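Local coordinates for PRESAN domain-containing protein (Plasmodium falciparum, PDB 7D2W) that is of uncharacterised function but, as a PHISTa-like helical-bundle protein with a signal sequence, probably acts by binding other proteins, at residues M127-R138 / C159-L170. Sequence-based numbering, arbitrary orientation.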
loop_
_atom_site.group_PDB
_atom_site.type_symbol
_atom_site.label_atom_id
_atom_site.label_comp_id
_atom_site.label_asym_id
_atom_site.label_seq_id
_atom_site.Cartn_x
_atom_site.Cartn_y
_atom_site.Cartn_z
ATOM N N MET A 127 -0.421 -9.466 13.287
ATOM C CA MET A 127 -0.533 -8.068 12.872
ATOM C C MET A 127 -1.963 -7.737 12.438
ATOM O O MET A 127 -2.525 -6.717 12.857
ATOM C CB MET A 127 0.463 -7.753 11.747
ATOM C CG MET A 127 1.959 -7.767 12.181
ATOM S SD MET A 127 2.311 -6.633 13.540
ATOM C CE MET A 127 2.098 -5.044 12.702
ATOM N N VAL A 128 -2.584 -8.593 11.622
ATOM C CA VAL A 128 -3.917 -8.234 11.121
ATOM C C VAL A 128 -4.961 -8.354 12.227
ATOM O O VAL A 128 -5.870 -7.518 12.332
ATOM C CB VAL A 128 -4.312 -9.040 9.860
ATOM C CG1 VAL A 128 -3.327 -8.789 8.714
ATOM C CG2 VAL A 128 -4.476 -10.527 10.139
ATOM N N SER A 129 -4.847 -9.365 13.088
ATOM C CA SER A 129 -5.866 -9.500 14.121
ATOM C C SER A 129 -5.774 -8.350 15.122
ATOM O O SER A 129 -6.804 -7.835 15.574
ATOM C CB SER A 129 -5.761 -10.861 14.811
ATOM O OG SER A 129 -4.626 -10.878 15.653
ATOM N N THR A 130 -4.558 -7.897 15.447
ATOM C CA THR A 130 -4.421 -6.761 16.354
ATOM C C THR A 130 -4.930 -5.478 15.707
ATOM O O THR A 130 -5.545 -4.635 16.375
ATOM C CB THR A 130 -2.964 -6.594 16.787
ATOM O OG1 THR A 130 -2.509 -7.798 17.416
ATOM C CG2 THR A 130 -2.845 -5.443 17.762
ATOM N N LEU A 131 -4.690 -5.309 14.400
ATOM C CA LEU A 131 -5.205 -4.111 13.740
ATOM C C LEU A 131 -6.726 -4.112 13.726
ATOM O O LEU A 131 -7.356 -3.073 13.951
ATOM C CB LEU A 131 -4.656 -3.979 12.312
ATOM C CG LEU A 131 -5.111 -2.730 11.533
ATOM C CD1 LEU A 131 -4.792 -1.414 12.263
ATOM C CD2 LEU A 131 -4.495 -2.700 10.132
ATOM N N GLU A 132 -7.338 -5.276 13.477
ATOM C CA GLU A 132 -8.796 -5.350 13.452
ATOM C C GLU A 132 -9.390 -4.932 14.797
ATOM O O GLU A 132 -10.335 -4.137 14.855
ATOM C CB GLU A 132 -9.228 -6.767 13.052
ATOM C CG GLU A 132 -10.722 -6.966 12.908
ATOM C CD GLU A 132 -11.066 -8.370 12.429
ATOM O OE1 GLU A 132 -10.654 -8.744 11.300
ATOM O OE2 GLU A 132 -11.748 -9.092 13.184
ATOM N N THR A 133 -8.819 -5.431 15.897
ATOM C CA THR A 133 -9.302 -5.065 17.225
ATOM C C THR A 133 -9.156 -3.568 17.473
ATOM O O THR A 133 -10.078 -2.917 17.977
ATOM C CB THR A 133 -8.542 -5.852 18.299
ATOM O OG1 THR A 133 -8.790 -7.249 18.133
ATOM C CG2 THR A 133 -8.982 -5.421 19.690
ATOM N N GLU A 134 -7.989 -3.010 17.140
ATOM C CA GLU A 134 -7.750 -1.586 17.358
ATOM C C GLU A 134 -8.711 -0.729 16.540
ATOM O O GLU A 134 -9.270 0.249 17.050
ATOM C CB GLU A 134 -6.300 -1.247 17.012
ATOM C CG GLU A 134 -6.001 0.247 17.002
ATOM C CD GLU A 134 -4.957 0.628 15.965
ATOM O OE1 GLU A 134 -3.805 0.148 16.069
ATOM O OE2 GLU A 134 -5.292 1.399 15.037
ATOM N N GLN A 135 -8.928 -1.085 15.268
ATOM C CA GLN A 135 -9.863 -0.325 14.444
ATOM C C GLN A 135 -11.292 -0.423 14.966
ATOM O O GLN A 135 -12.012 0.579 15.011
ATOM C CB GLN A 135 -9.785 -0.803 12.989
ATOM C CG GLN A 135 -8.476 -0.374 12.332
ATOM C CD GLN A 135 -8.433 -0.706 10.858
ATOM O OE1 GLN A 135 -9.275 -1.448 10.346
ATOM N NE2 GLN A 135 -7.455 -0.146 10.160
ATOM N N THR A 136 -11.735 -1.626 15.336
ATOM C CA THR A 136 -13.093 -1.782 15.848
ATOM C C THR A 136 -13.313 -0.930 17.095
ATOM O O THR A 136 -14.371 -0.305 17.251
ATOM C CB THR A 136 -13.372 -3.256 16.141
ATOM O OG1 THR A 136 -13.418 -3.969 14.901
ATOM C CG2 THR A 136 -14.715 -3.434 16.881
ATOM N N ASN A 137 -12.318 -0.879 17.986
ATOM C CA ASN A 137 -12.446 -0.047 19.181
ATOM C C ASN A 137 -12.558 1.424 18.813
ATOM O O ASN A 137 -13.380 2.151 19.383
ATOM C CB ASN A 137 -11.253 -0.263 20.115
ATOM C CG ASN A 137 -11.272 -1.622 20.766
ATOM O OD1 ASN A 137 -12.315 -2.275 20.822
ATOM N ND2 ASN A 137 -10.117 -2.064 21.259
ATOM N N ARG A 138 -11.718 1.888 17.878
ATOM C CA ARG A 138 -11.833 3.262 17.403
ATOM C C ARG A 138 -13.192 3.508 16.754
ATOM O O ARG A 138 -13.744 4.607 16.865
ATOM C CB ARG A 138 -10.693 3.581 16.429
ATOM C CG ARG A 138 -9.318 3.755 17.119
ATOM C CD ARG A 138 -8.139 3.634 16.145
ATOM N NE ARG A 138 -8.274 4.509 14.981
ATOM C CZ ARG A 138 -7.805 4.226 13.763
ATOM N NH1 ARG A 138 -7.141 3.090 13.526
ATOM N NH2 ARG A 138 -7.998 5.088 12.776
ATOM N N CYS A 159 -9.575 3.263 7.518
ATOM C CA CYS A 159 -9.248 1.955 8.083
ATOM C C CYS A 159 -8.944 0.932 6.993
ATOM O O CYS A 159 -8.033 0.111 7.135
ATOM C CB CYS A 159 -10.397 1.456 8.955
ATOM S SG CYS A 159 -10.432 2.266 10.555
ATOM N N ILE A 160 -9.713 0.947 5.909
ATOM C CA ILE A 160 -9.433 0.031 4.810
ATOM C C ILE A 160 -8.087 0.365 4.177
ATOM O O ILE A 160 -7.277 -0.533 3.904
ATOM C CB ILE A 160 -10.600 0.061 3.804
ATOM C CG1 ILE A 160 -11.838 -0.555 4.469
ATOM C CG2 ILE A 160 -10.256 -0.727 2.505
ATOM C CD1 ILE A 160 -13.123 -0.312 3.681
ATOM N N ASP A 161 -7.802 1.661 3.980
ATOM C CA ASP A 161 -6.487 2.065 3.471
ATOM C C ASP A 161 -5.370 1.587 4.390
ATOM O O ASP A 161 -4.304 1.169 3.925
ATOM C CB ASP A 161 -6.381 3.588 3.352
ATOM C CG ASP A 161 -7.338 4.188 2.345
ATOM O OD1 ASP A 161 -7.774 3.489 1.413
ATOM O OD2 ASP A 161 -7.623 5.401 2.479
ATOM N N GLU A 162 -5.581 1.691 5.702
ATOM C CA GLU A 162 -4.570 1.253 6.662
ATOM C C GLU A 162 -4.334 -0.253 6.576
ATOM O O GLU A 162 -3.189 -0.721 6.709
ATOM C CB GLU A 162 -4.993 1.656 8.077
ATOM C CG GLU A 162 -3.951 1.350 9.146
ATOM C CD GLU A 162 -4.376 1.819 10.525
ATOM O OE1 GLU A 162 -5.581 2.124 10.713
ATOM O OE2 GLU A 162 -3.497 1.889 11.414
ATOM N N PHE A 163 -5.400 -1.033 6.371
ATOM C CA PHE A 163 -5.239 -2.471 6.154
ATOM C C PHE A 163 -4.512 -2.761 4.845
ATOM O O PHE A 163 -3.712 -3.703 4.765
ATOM C CB PHE A 163 -6.608 -3.170 6.171
ATOM C CG PHE A 163 -6.799 -4.047 7.368
ATOM C CD1 PHE A 163 -6.204 -5.303 7.413
ATOM C CD2 PHE A 163 -7.525 -3.603 8.471
ATOM C CE1 PHE A 163 -6.344 -6.110 8.539
ATOM C CE2 PHE A 163 -7.675 -4.409 9.606
ATOM C CZ PHE A 163 -7.078 -5.653 9.642
ATOM N N ASP A 164 -4.791 -1.979 3.798
ATOM C CA ASP A 164 -4.063 -2.169 2.553
ATOM C C ASP A 164 -2.574 -1.897 2.748
ATOM O O ASP A 164 -1.728 -2.605 2.182
ATOM C CB ASP A 164 -4.623 -1.265 1.458
ATOM C CG ASP A 164 -5.994 -1.703 0.975
ATOM O OD1 ASP A 164 -6.424 -2.853 1.280
ATOM O OD2 ASP A 164 -6.638 -0.885 0.278
ATOM N N LYS A 165 -2.236 -0.880 3.542
ATOM C CA LYS A 165 -0.825 -0.598 3.797
ATOM C C LYS A 165 -0.189 -1.705 4.623
ATOM O O LYS A 165 0.954 -2.095 4.364
ATOM C CB LYS A 165 -0.643 0.751 4.492
ATOM C CG LYS A 165 0.795 0.941 5.056
ATOM C CD LYS A 165 1.402 2.293 4.773
ATOM C CE LYS A 165 2.857 2.375 5.288
ATOM N NZ LYS A 165 3.864 1.533 4.531
ATOM N N LEU A 166 -0.911 -2.236 5.615
ATOM C CA LEU A 166 -0.356 -3.347 6.383
ATOM C C LEU A 166 -0.127 -4.560 5.488
ATOM O O LEU A 166 0.928 -5.197 5.558
ATOM C CB LEU A 166 -1.272 -3.701 7.565
ATOM C CG LEU A 166 -0.889 -4.981 8.319
ATOM C CD1 LEU A 166 0.486 -4.864 8.920
ATOM C CD2 LEU A 166 -1.916 -5.310 9.402
ATOM N N HIS A 167 -1.097 -4.888 4.628
ATOM C CA HIS A 167 -0.917 -6.023 3.725
ATOM C C HIS A 167 0.269 -5.796 2.792
ATOM O O HIS A 167 1.004 -6.733 2.463
ATOM C CB HIS A 167 -2.193 -6.263 2.915
ATOM C CG HIS A 167 -3.323 -6.832 3.715
ATOM N ND1 HIS A 167 -4.644 -6.599 3.403
ATOM C CD2 HIS A 167 -3.329 -7.629 4.810
ATOM C CE1 HIS A 167 -5.417 -7.226 4.272
ATOM N NE2 HIS A 167 -4.643 -7.856 5.138
ATOM N N THR A 168 0.462 -4.557 2.354
ATOM C CA THR A 168 1.622 -4.231 1.532
ATOM C C THR A 168 2.910 -4.401 2.326
ATOM O O THR A 168 3.873 -5.006 1.840
ATOM C CB THR A 168 1.497 -2.800 1.007
ATOM O OG1 THR A 168 0.310 -2.695 0.219
ATOM C CG2 THR A 168 2.709 -2.423 0.131
ATOM N N ASP A 169 2.941 -3.871 3.555
ATOM C CA ASP A 169 4.132 -3.989 4.390
ATOM C C ASP A 169 4.517 -5.446 4.598
ATOM O O ASP A 169 5.700 -5.807 4.504
ATOM C CB ASP A 169 3.902 -3.307 5.736
ATOM C CG ASP A 169 3.942 -1.800 5.641
ATOM O OD1 ASP A 169 4.196 -1.274 4.539
ATOM O OD2 ASP A 169 3.684 -1.140 6.662
ATOM N N LEU A 170 3.531 -6.298 4.899
ATOM C CA LEU A 170 3.814 -7.712 5.117
ATOM C C LEU A 170 4.307 -8.385 3.838
ATOM O O LEU A 170 5.248 -9.183 3.874
ATOM C CB LEU A 170 2.557 -8.415 5.643
ATOM C CG LEU A 170 2.165 -8.067 7.085
ATOM C CD1 LEU A 170 0.753 -8.599 7.414
ATOM C CD2 LEU A 170 3.188 -8.649 8.039
HETATM O O HOH W 1 -6.664 4.290 10.108
#
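Buried Gln-135 on helix 117-144 spends both hydrogens of NE2 on Cys-159 and Glu-162 of helix 149-181. One bond runs to the backbone carbonyl, from NE2 to Cys-159 O (3.1 Å), although that oxygen already accepts the helical bond of Phe-163 N, which arrives from the opposite face of the carbonyl plane. The other joins NE2 to Glu-162 OE1 (3.0 Å), lying in the amide plane yet striking the carboxylate from above its own. These two bonds fix the amide's rotation, and Gln-135 OE1, which accepts a hydrogen bond from Lys-75 NZ, lies at the edge of the Phe-163 ring, 3.3 Å from Phe-163 CD2. Arg-138 NH1 bonds Glu-134 OE2 at 2.9 Å and reaches Glu-162 OE1 weakly, at 3.4 Å; this bridge probably tempers the repulsion between the two glutamates. Leu-131 CD2 lies over one face of the Phe-163 ring, a CH-pi contact 3.6 Å from the centroid; chi1 of -179° swings CG away from the backbone N and chi2 of 56° turns CD2 onto the ring. The segments' axes come within 10.9 Å and run nearly antiparallel (166°); with Val-128, Glu-162 and Phe-163 as knobs, this is knobs-into-holes packing of consecutive helices in a four-helix bundle, here within the PRESAN region.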